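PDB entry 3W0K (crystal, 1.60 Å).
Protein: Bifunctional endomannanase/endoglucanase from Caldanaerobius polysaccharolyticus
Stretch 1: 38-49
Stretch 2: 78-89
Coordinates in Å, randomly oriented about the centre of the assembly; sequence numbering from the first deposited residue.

Stretch 1, residues 38-49: FVRIPVDYRFWT
Stretch 2, residues 78-89: HMCLNLHRAPGY

Two neighbouring parallel β-strands of one chain, 38-44 and the strand that begins at 78, pair through a backbone ladder that a β-bulge carries past H84, burying 923 Å² between the stretches. The strand axes approach to 4.6 Å at 25°, with F38 beside H78 (CA-CA 4.7 Å), R40 beside C80 (CA-CA 4.6 Å) and P42 beside N82 (CA-CA 4.5 Å). Extended backbones, such as V39 at phi/psi -137/128 and M79 at -109/126, let V39, I41 and V43 each give and accept backbone hydrogen bonds: V39 N to H78 O 2.9 Å, C80 N to V39 O 2.8 Å, I41 N to C80 O 2.8 Å, N82 N to I41 O 3.0 Å and V43 N to N82 O 2.8 Å. P42, lacking an amide hydrogen, falls where none is needed on this side; its CA approaches N82 O (3.5 Å). At the bulge, H84 (-79/-49) turns the corner, and V43 O accepts from H84 N (2.8 Å) and R85 N (3.2 Å). The register shifts by one, D44 pairs with R85, and Y45 N reaches R85 O (3.1 Å).

One face carries V39, I41, V43, M79, L81 and L83. I41 (m, m) sets CG1 4.0 Å from M79 CG; V43 (m) places CG2 3.9 Å from L83 CD2, which also meets the edge of W48 at CH2 (3.7 Å). On the other, F38 and H78, both t, lie rim to rim with planes at 5°, and F38 CE1 packs 3.7 Å from C80 CB, a small side chain beside a large ring.

D44 (t) salt-bridges R46 (D44 OD2 to R46 NH2 2.9 Å); a water links D44 OD2 (2.7 Å) to R85 NE (2.9 Å). Y45 (p) receives P87 CA over its face, 4.1 Å from the ring centroid. P87 belongs to the type II turn A86-Y89, closed by Y89 N to A86 O (2.9 Å); G88 sits at 85/8, where a CB would be jammed against the carbonyl O of P87, so the backbone itself calls for glycine.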

ATOM      1  N   PHE A  38     -10.025   7.837  -0.948  1.00  9.72           N
ATOM      2  CA  PHE A  38      -8.590   7.599  -0.891  1.00  9.75           C
ATOM      3  C   PHE A  38      -8.070   6.756  -2.041  1.00  9.53           C
ATOM      4  O   PHE A  38      -8.685   5.768  -2.438  1.00  9.68           O
ATOM      5  CB  PHE A  38      -8.268   6.918   0.449  1.00  8.74           C
ATOM      6  CG  PHE A  38      -6.819   6.541   0.629  1.00  8.73           C
ATOM      7  CD1 PHE A  38      -5.920   7.444   1.182  1.00  9.90           C
ATOM      8  CD2 PHE A  38      -6.368   5.265   0.294  1.00  8.84           C
ATOM      9  CE1 PHE A  38      -4.587   7.079   1.406  1.00 10.29           C
ATOM     10  CE2 PHE A  38      -5.042   4.893   0.514  1.00  9.82           C
ATOM     11  CZ  PHE A  38      -4.151   5.806   1.072  1.00  9.20           C
ATOM     12  N   VAL A  39      -6.923   7.169  -2.571  1.00  8.33           N
ATOM     13  CA  VAL A  39      -6.257   6.461  -3.651  1.00 10.25           C
ATOM     14  C   VAL A  39      -4.765   6.420  -3.343  1.00 10.11           C
ATOM     15  O   VAL A  39      -4.178   7.437  -2.976  1.00 11.80           O
ATOM     16  CB  VAL A  39      -6.493   7.160  -5.018  1.00 11.00           C
ATOM     17  CG1 VAL A  39      -5.432   6.771  -6.027  1.00 14.15           C
ATOM     18  CG2 VAL A  39      -7.856   6.774  -5.562  1.00 10.54           C
ATOM     19  N   ARG A  40      -4.185   5.224  -3.388  1.00  9.49           N
ATOM     20  CA  ARG A  40      -2.753   5.072  -3.168  1.00  8.62           C
ATOM     21  C   ARG A  40      -2.154   4.761  -4.531  1.00  8.69           C
ATOM     22  O   ARG A  40      -2.678   3.927  -5.273  1.00  8.95           O
ATOM     23  CB  ARG A  40      -2.446   3.950  -2.174  1.00  8.70           C
ATOM     24  CG  ARG A  40      -0.946   3.732  -1.937  1.00  8.81           C
ATOM     25  CD  ARG A  40      -0.725   2.821  -0.748  1.00  7.05           C
ATOM     26  NE  ARG A  40       0.686   2.555  -0.454  1.00  8.08           N
ATOM     27  CZ  ARG A  40       1.342   1.459  -0.825  1.00  7.08           C
ATOM     28  NH1 ARG A  40       0.734   0.526  -1.539  1.00  9.16           N
ATOM     29  NH2 ARG A  40       2.567   1.229  -0.357  1.00  7.67           N
ATOM     30  N   ILE A  41      -1.079   5.465  -4.870  1.00  8.24           N
ATOM     31  CA  ILE A  41      -0.419   5.289  -6.154  1.00  8.32           C
ATOM     32  C   ILE A  41       1.024   4.811  -5.980  1.00  7.93           C
ATOM     33  O   ILE A  41       1.933   5.622  -5.789  1.00  8.61           O
ATOM     34  CB  ILE A  41      -0.415   6.619  -6.959  1.00  8.96           C
ATOM     35  CG1 ILE A  41      -1.839   7.175  -7.088  1.00 10.58           C
ATOM     36  CG2 ILE A  41       0.173   6.396  -8.351  1.00 10.93           C
ATOM     37  CD1 ILE A  41      -2.753   6.338  -7.953  1.00 14.03           C
ATOM     38  N   PRO A  42       1.243   3.485  -5.989  1.00  7.70           N
ATOM     39  CA  PRO A  42       2.592   2.918  -5.838  1.00  7.71           C
ATOM     40  C   PRO A  42       3.314   3.020  -7.183  1.00  7.97           C
ATOM     41  O   PRO A  42       2.848   2.470  -8.179  1.00  9.05           O
ATOM     42  CB  PRO A  42       2.306   1.467  -5.447  1.00  8.82           C
ATOM     43  CG  PRO A  42       1.021   1.171  -6.174  1.00 10.25           C
ATOM     44  CD  PRO A  42       0.215   2.429  -5.946  1.00  9.31           C
ATOM     45  N   VAL A  43       4.445   3.721  -7.213  1.00  8.09           N
ATOM     46  CA  VAL A  43       5.170   3.913  -8.468  1.00  8.51           C
ATOM     47  C   VAL A  43       6.587   3.340  -8.531  1.00  9.68           C
ATOM     48  O   VAL A  43       7.219   3.088  -7.506  1.00 10.69           O
ATOM     49  CB  VAL A  43       5.204   5.415  -8.878  1.00  8.72           C
ATOM     50  CG1 VAL A  43       3.792   5.994  -8.879  1.00  9.90           C
ATOM     51  CG2 VAL A  43       6.104   6.217  -7.945  1.00  9.48           C
ATOM     52  N   ASP A  44       7.062   3.153  -9.761  1.00  9.24           N
ATOM     53  CA  ASP A  44       8.391   2.619 -10.065  1.00  9.31           C
ATOM     54  C   ASP A  44       9.249   3.810 -10.512  1.00  9.12           C
ATOM     55  O   ASP A  44       8.963   4.431 -11.536  1.00  9.08           O
ATOM     56  CB  ASP A  44       8.244   1.599 -11.209  1.00  9.71           C
ATOM     57  CG  ASP A  44       9.527   0.850 -11.529  1.00  9.63           C
ATOM     58  OD1 ASP A  44      10.636   1.362 -11.278  1.00  9.96           O
ATOM     59  OD2 ASP A  44       9.413  -0.270 -12.066  1.00 10.93           O
ATOM     60  N   TYR A  45      10.301   4.119  -9.752  1.00  9.29           N
ATOM     61  CA  TYR A  45      11.169   5.255 -10.075  1.00  9.89           C
ATOM     62  C   TYR A  45      11.847   5.162 -11.442  1.00 10.29           C
ATOM     63  O   TYR A  45      12.319   6.171 -11.969  1.00  9.56           O
ATOM     64  CB  TYR A  45      12.220   5.480  -8.974  1.00  9.35           C
ATOM     65  CG  TYR A  45      13.449   4.599  -9.064  1.00 10.97           C
ATOM     66  CD1 TYR A  45      14.616   5.066  -9.666  1.00 11.48           C
ATOM     67  CD2 TYR A  45      13.448   3.307  -8.547  1.00 10.25           C
ATOM     68  CE1 TYR A  45      15.755   4.267  -9.757  1.00 12.13           C
ATOM     69  CE2 TYR A  45      14.584   2.498  -8.627  1.00 10.09           C
ATOM     70  CZ  TYR A  45      15.732   2.987  -9.235  1.00 11.75           C
ATOM     71  OH  TYR A  45      16.859   2.203  -9.325  1.00 12.34           O
ATOM     72  N   ARG A  46      11.890   3.962 -12.018  1.00 10.73           N
ATOM     73  CA  ARG A  46      12.515   3.779 -13.326  1.00 10.16           C
ATOM     74  C   ARG A  46      11.731   4.452 -14.452  1.00 11.29           C
ATOM     75  O   ARG A  46      12.246   4.625 -15.559  1.00 12.03           O
ATOM     76  CB  ARG A  46      12.733   2.297 -13.624  1.00 11.80           C
ATOM     77  CG  ARG A  46      13.759   1.644 -12.714  1.00 12.38           C
ATOM     78  CD  ARG A  46      13.901   0.176 -13.043  1.00 12.00           C
ATOM     79  NE  ARG A  46      12.627  -0.517 -12.881  1.00 12.46           N
ATOM     80  CZ  ARG A  46      12.382  -1.752 -13.302  1.00 12.93           C
ATOM     81  NH1 ARG A  46      13.329  -2.448 -13.921  1.00 16.20           N
ATOM     82  NH2 ARG A  46      11.190  -2.292 -13.102  1.00 14.62           N
ATOM     83  N   PHE A  47      10.486   4.835 -14.175  1.00 10.60           N
ATOM     84  CA  PHE A  47       9.686   5.531 -15.179  1.00 10.76           C
ATOM     85  C   PHE A  47      10.307   6.892 -15.500  1.00 11.34           C
ATOM     86  O   PHE A  47      10.090   7.433 -16.583  1.00 12.14           O
ATOM     87  CB  PHE A  47       8.244   5.730 -14.700  1.00 10.74           C
ATOM     88  CG  PHE A  47       7.320   4.600 -15.059  1.00 10.56           C
ATOM     89  CD1 PHE A  47       6.843   4.459 -16.359  1.00 10.98           C
ATOM     90  CD2 PHE A  47       6.893   3.697 -14.091  1.00 10.72           C
ATOM     91  CE1 PHE A  47       5.952   3.434 -16.690  1.00 11.13           C
ATOM     92  CE2 PHE A  47       6.001   2.670 -14.410  1.00  9.81           C
ATOM     93  CZ  PHE A  47       5.530   2.539 -15.713  1.00 11.66           C
ATOM     94  N   TRP A  48      11.087   7.435 -14.566  1.00 10.56           N
ATOM     95  CA  TRP A  48      11.723   8.737 -14.769  1.00 11.21           C
ATOM     96  C   TRP A  48      13.228   8.714 -14.517  1.00 12.81           C
ATOM     97  O   TRP A  48      13.887   9.755 -14.576  1.00 12.46           O
ATOM     98  CB  TRP A  48      11.061   9.799 -13.876  1.00 12.12           C
ATOM     99  CG  TRP A  48      11.252   9.587 -12.390  1.00 10.90           C
ATOM    100  CD1 TRP A  48      12.355   9.914 -11.653  1.00 11.14           C
ATOM    101  CD2 TRP A  48      10.300   9.046 -11.463  1.00 10.47           C
ATOM    102  NE1 TRP A  48      12.151   9.615 -10.332  1.00 11.59           N
ATOM    103  CE2 TRP A  48      10.897   9.082 -10.184  1.00 10.71           C
ATOM    104  CE3 TRP A  48       8.999   8.539 -11.588  1.00 10.71           C
ATOM    105  CZ2 TRP A  48      10.239   8.632  -9.034  1.00 11.12           C
ATOM    106  CZ3 TRP A  48       8.344   8.092 -10.446  1.00  9.56           C
ATOM    107  CH2 TRP A  48       8.967   8.143  -9.185  1.00  9.64           C
ATOM    108  N   THR A  49      13.770   7.529 -14.253  1.00 12.97           N
ATOM    109  CA  THR A  49      15.197   7.390 -13.972  1.00 13.02           C
ATOM    110  C   THR A  49      15.821   6.315 -14.846  1.00 13.95           C
ATOM    111  O   THR A  49      15.397   5.159 -14.821  1.00 14.66           O
ATOM    112  CB  THR A  49      15.430   6.995 -12.502  1.00 12.79           C
ATOM    113  OG1 THR A  49      14.681   7.862 -11.645  1.00 12.09           O
ATOM    114  CG2 THR A  49      16.912   7.083 -12.146  1.00 12.63           C
ATOM    115  N   HIS A  78      -8.337  11.803  -1.643  1.00  9.83           N
ATOM    116  CA  HIS A  78      -6.975  12.041  -1.168  1.00  8.92           C
ATOM    117  C   HIS A  78      -6.039  11.109  -1.931  1.00  9.78           C
ATOM    118  O   HIS A  78      -6.344   9.924  -2.104  1.00 10.86           O
ATOM    119  CB  HIS A  78      -6.877  11.725   0.330  1.00  8.69           C
ATOM    120  CG  HIS A  78      -5.476  11.743   0.864  1.00  9.29           C
ATOM    121  ND1 HIS A  78      -4.932  12.846   1.486  1.00 10.85           N
ATOM    122  CD2 HIS A  78      -4.503  10.799   0.851  1.00 10.70           C
ATOM    123  CE1 HIS A  78      -3.683  12.582   1.830  1.00 10.83           C
ATOM    124  NE2 HIS A  78      -3.398  11.348   1.455  1.00 10.76           N
ATOM    125  N   MET A  79      -4.907  11.642  -2.386  1.00  8.05           N
ATOM    126  CA  MET A  79      -3.936  10.833  -3.111  1.00  8.70           C
ATOM    127  C   MET A  79      -2.689  10.594  -2.274  1.00  9.50           C
ATOM    128  O   MET A  79      -2.081  11.534  -1.756  1.00  9.47           O
ATOM    129  CB  MET A  79      -3.535  11.495  -4.430  1.00 10.00           C
ATOM    130  CG  MET A  79      -2.616  10.618  -5.280  1.00 13.37           C
ATOM    131  SD  MET A  79      -2.154  11.358  -6.856  1.00 15.30           S
ATOM    132  CE  MET A  79      -0.420  11.686  -6.583  1.00 16.13           C
ATOM    133  N   CYS A  80      -2.330   9.325  -2.124  1.00  8.21           N
ATOM    134  CA  CYS A  80      -1.139   8.955  -1.376  1.00  8.66           C
ATOM    135  C   CYS A  80      -0.108   8.433  -2.369  1.00  8.14           C
ATOM    136  O   CYS A  80      -0.276   7.354  -2.944  1.00  9.59           O
ATOM    137  CB  CYS A  80      -1.468   7.882  -0.339  1.00  8.10           C
ATOM    138  SG  CYS A  80      -0.028   7.336   0.600  1.00 10.46           S
ATOM    139  N   LEU A  81       0.935   9.228  -2.599  1.00  7.95           N
ATOM    140  CA  LEU A  81       2.005   8.867  -3.528  1.00  7.91           C
ATOM    141  C   LEU A  81       3.027   7.990  -2.819  1.00  7.66           C
ATOM    142  O   LEU A  81       3.564   8.369  -1.780  1.00  7.95           O
ATOM    143  CB  LEU A  81       2.687  10.132  -4.065  1.00  8.66           C
ATOM    144  CG  LEU A  81       3.873   9.934  -5.012  1.00  8.49           C
ATOM    145  CD1 LEU A  81       3.428   9.253  -6.297  1.00 11.32           C
ATOM    146  CD2 LEU A  81       4.508  11.290  -5.316  1.00 11.34           C
ATOM    147  N   ASN A  82       3.313   6.830  -3.404  1.00  7.93           N
ATOM    148  CA  ASN A  82       4.256   5.884  -2.817  1.00  7.15           C
ATOM    149  C   ASN A  82       5.359   5.448  -3.774  1.00  8.22           C
ATOM    150  O   ASN A  82       5.107   5.234  -4.957  1.00  8.70           O
ATOM    151  CB  ASN A  82       3.492   4.629  -2.353  1.00  8.15           C
ATOM    152  CG  ASN A  82       4.414   3.450  -2.050  1.00  7.79           C
ATOM    153  OD1 ASN A  82       4.439   2.461  -2.784  1.00  7.79           O
ATOM    154  ND2 ASN A  82       5.187   3.563  -0.977  1.00  8.67           N
ATOM    155  N   LEU A  83       6.588   5.350  -3.271  1.00  8.26           N
ATOM    156  CA  LEU A  83       7.670   4.833  -4.101  1.00  8.73           C
ATOM    157  C   LEU A  83       7.640   3.329  -3.831  1.00  7.32           C
ATOM    158  O   LEU A  83       7.971   2.882  -2.728  1.00  9.08           O
ATOM    159  CB  LEU A  83       9.037   5.413  -3.714  1.00 10.61           C
ATOM    160  CG  LEU A  83       9.359   6.843  -4.152  1.00 11.32           C
ATOM    161  CD1 LEU A  83      10.829   7.136  -3.862  1.00 10.80           C
ATOM    162  CD2 LEU A  83       9.083   7.016  -5.638  1.00 14.35           C
ATOM    163  N   HIS A  84       7.133   2.567  -4.798  1.00  8.23           N
ATOM    164  CA  HIS A  84       7.042   1.115  -4.663  1.00  8.49           C
ATOM    165  C   HIS A  84       8.410   0.510  -4.941  1.00  9.09           C
ATOM    166  O   HIS A  84       8.863  -0.393  -4.226  1.00  9.29           O
ATOM    167  CB  HIS A  84       5.996   0.545  -5.611  1.00 10.10           C
ATOM    168  CG  HIS A  84       5.656  -0.879  -5.319  1.00 10.35           C
ATOM    169  ND1 HIS A  84       6.290  -1.934  -5.936  1.00 12.88           N
ATOM    170  CD2 HIS A  84       4.792  -1.425  -4.431  1.00 12.66           C
ATOM    171  CE1 HIS A  84       5.836  -3.070  -5.437  1.00 11.42           C
ATOM    172  NE2 HIS A  84       4.926  -2.788  -4.523  1.00 12.32           N
ATOM    173  N   ARG A  85       9.001   0.929  -6.054  1.00  9.06           N
ATOM    174  CA  ARG A  85      10.362   0.542  -6.387  1.00  8.85           C
ATOM    175  C   ARG A  85      11.051   1.889  -6.220  1.00  9.03           C
ATOM    176  O   ARG A  85      10.707   2.866  -6.896  1.00  8.95           O
ATOM    177  CB  ARG A  85      10.530   0.028  -7.822  1.00  9.70           C
ATOM    178  CG  ARG A  85      12.009  -0.256  -8.153  1.00  9.20           C
ATOM    179  CD  ARG A  85      12.208  -0.963  -9.486  1.00  9.97           C
ATOM    180  NE  ARG A  85      11.708  -2.335  -9.460  1.00  9.67           N
ATOM    181  CZ  ARG A  85      12.387  -3.388  -9.015  1.00 10.51           C
ATOM    182  NH1 ARG A  85      13.622  -3.254  -8.542  1.00 10.74           N
ATOM    183  NH2 ARG A  85      11.817  -4.589  -9.035  1.00 11.00           N
ATOM    184  N   ALA A  86      11.910   1.958  -5.212  1.00  9.16           N
ATOM    185  CA  ALA A  86      12.657   3.164  -4.885  1.00  7.94           C
ATOM    186  C   ALA A  86      14.127   2.911  -5.170  1.00  8.49           C
ATOM    187  O   ALA A  86      14.527   1.770  -5.392  1.00  8.93           O
ATOM    188  CB  ALA A  86      12.468   3.490  -3.400  1.00 10.06           C
ATOM    189  N   PRO A  87      14.945   3.976  -5.231  1.00  8.80           N
ATOM    190  CA  PRO A  87      16.373   3.772  -5.489  1.00  8.79           C
ATOM    191  C   PRO A  87      16.951   2.773  -4.488  1.00  8.70           C
ATOM    192  O   PRO A  87      16.952   3.018  -3.275  1.00  9.26           O
ATOM    193  CB  PRO A  87      16.952   5.165  -5.269  1.00  8.41           C
ATOM    194  CG  PRO A  87      15.873   6.042  -5.809  1.00  9.23           C
ATOM    195  CD  PRO A  87      14.608   5.414  -5.251  1.00  9.88           C
ATOM    196  N   GLY A  88      17.381   1.624  -4.997  1.00  8.29           N
ATOM    197  CA  GLY A  88      17.960   0.603  -4.145  1.00  8.55           C
ATOM    198  C   GLY A  88      17.011  -0.361  -3.457  1.00  9.04           C
ATOM    199  O   GLY A  88      17.452  -1.129  -2.601  1.00  8.00           O
ATOM    200  N   TYR A  89      15.722  -0.330  -3.790  1.00  9.11           N
ATOM    201  CA  TYR A  89      14.787  -1.263  -3.158  1.00  8.65           C
ATOM    202  C   TYR A  89      13.394  -1.424  -3.739  1.00  8.77           C
ATOM    203  O   TYR A  89      12.727  -0.458  -4.090  1.00  8.79           O
ATOM    204  CB  TYR A  89      14.596  -0.951  -1.662  1.00  9.51           C
ATOM    205  CG  TYR A  89      13.698  -1.959  -0.958  1.00  9.53           C
ATOM    206  CD1 TYR A  89      14.134  -3.265  -0.745  1.00  8.61           C
ATOM    207  CD2 TYR A  89      12.403  -1.625  -0.552  1.00  7.70           C
ATOM    208  CE1 TYR A  89      13.309  -4.217  -0.150  1.00  8.71           C
ATOM    209  CE2 TYR A  89      11.565  -2.575   0.044  1.00  8.35           C
ATOM    210  CZ  TYR A  89      12.029  -3.867   0.242  1.00  9.08           C
ATOM    211  OH  TYR A  89      11.234  -4.818   0.845  1.00 10.01           O
TER
HETATM  212  O   HOH W   1       8.938  -2.283 -10.287  1.00 10.50           O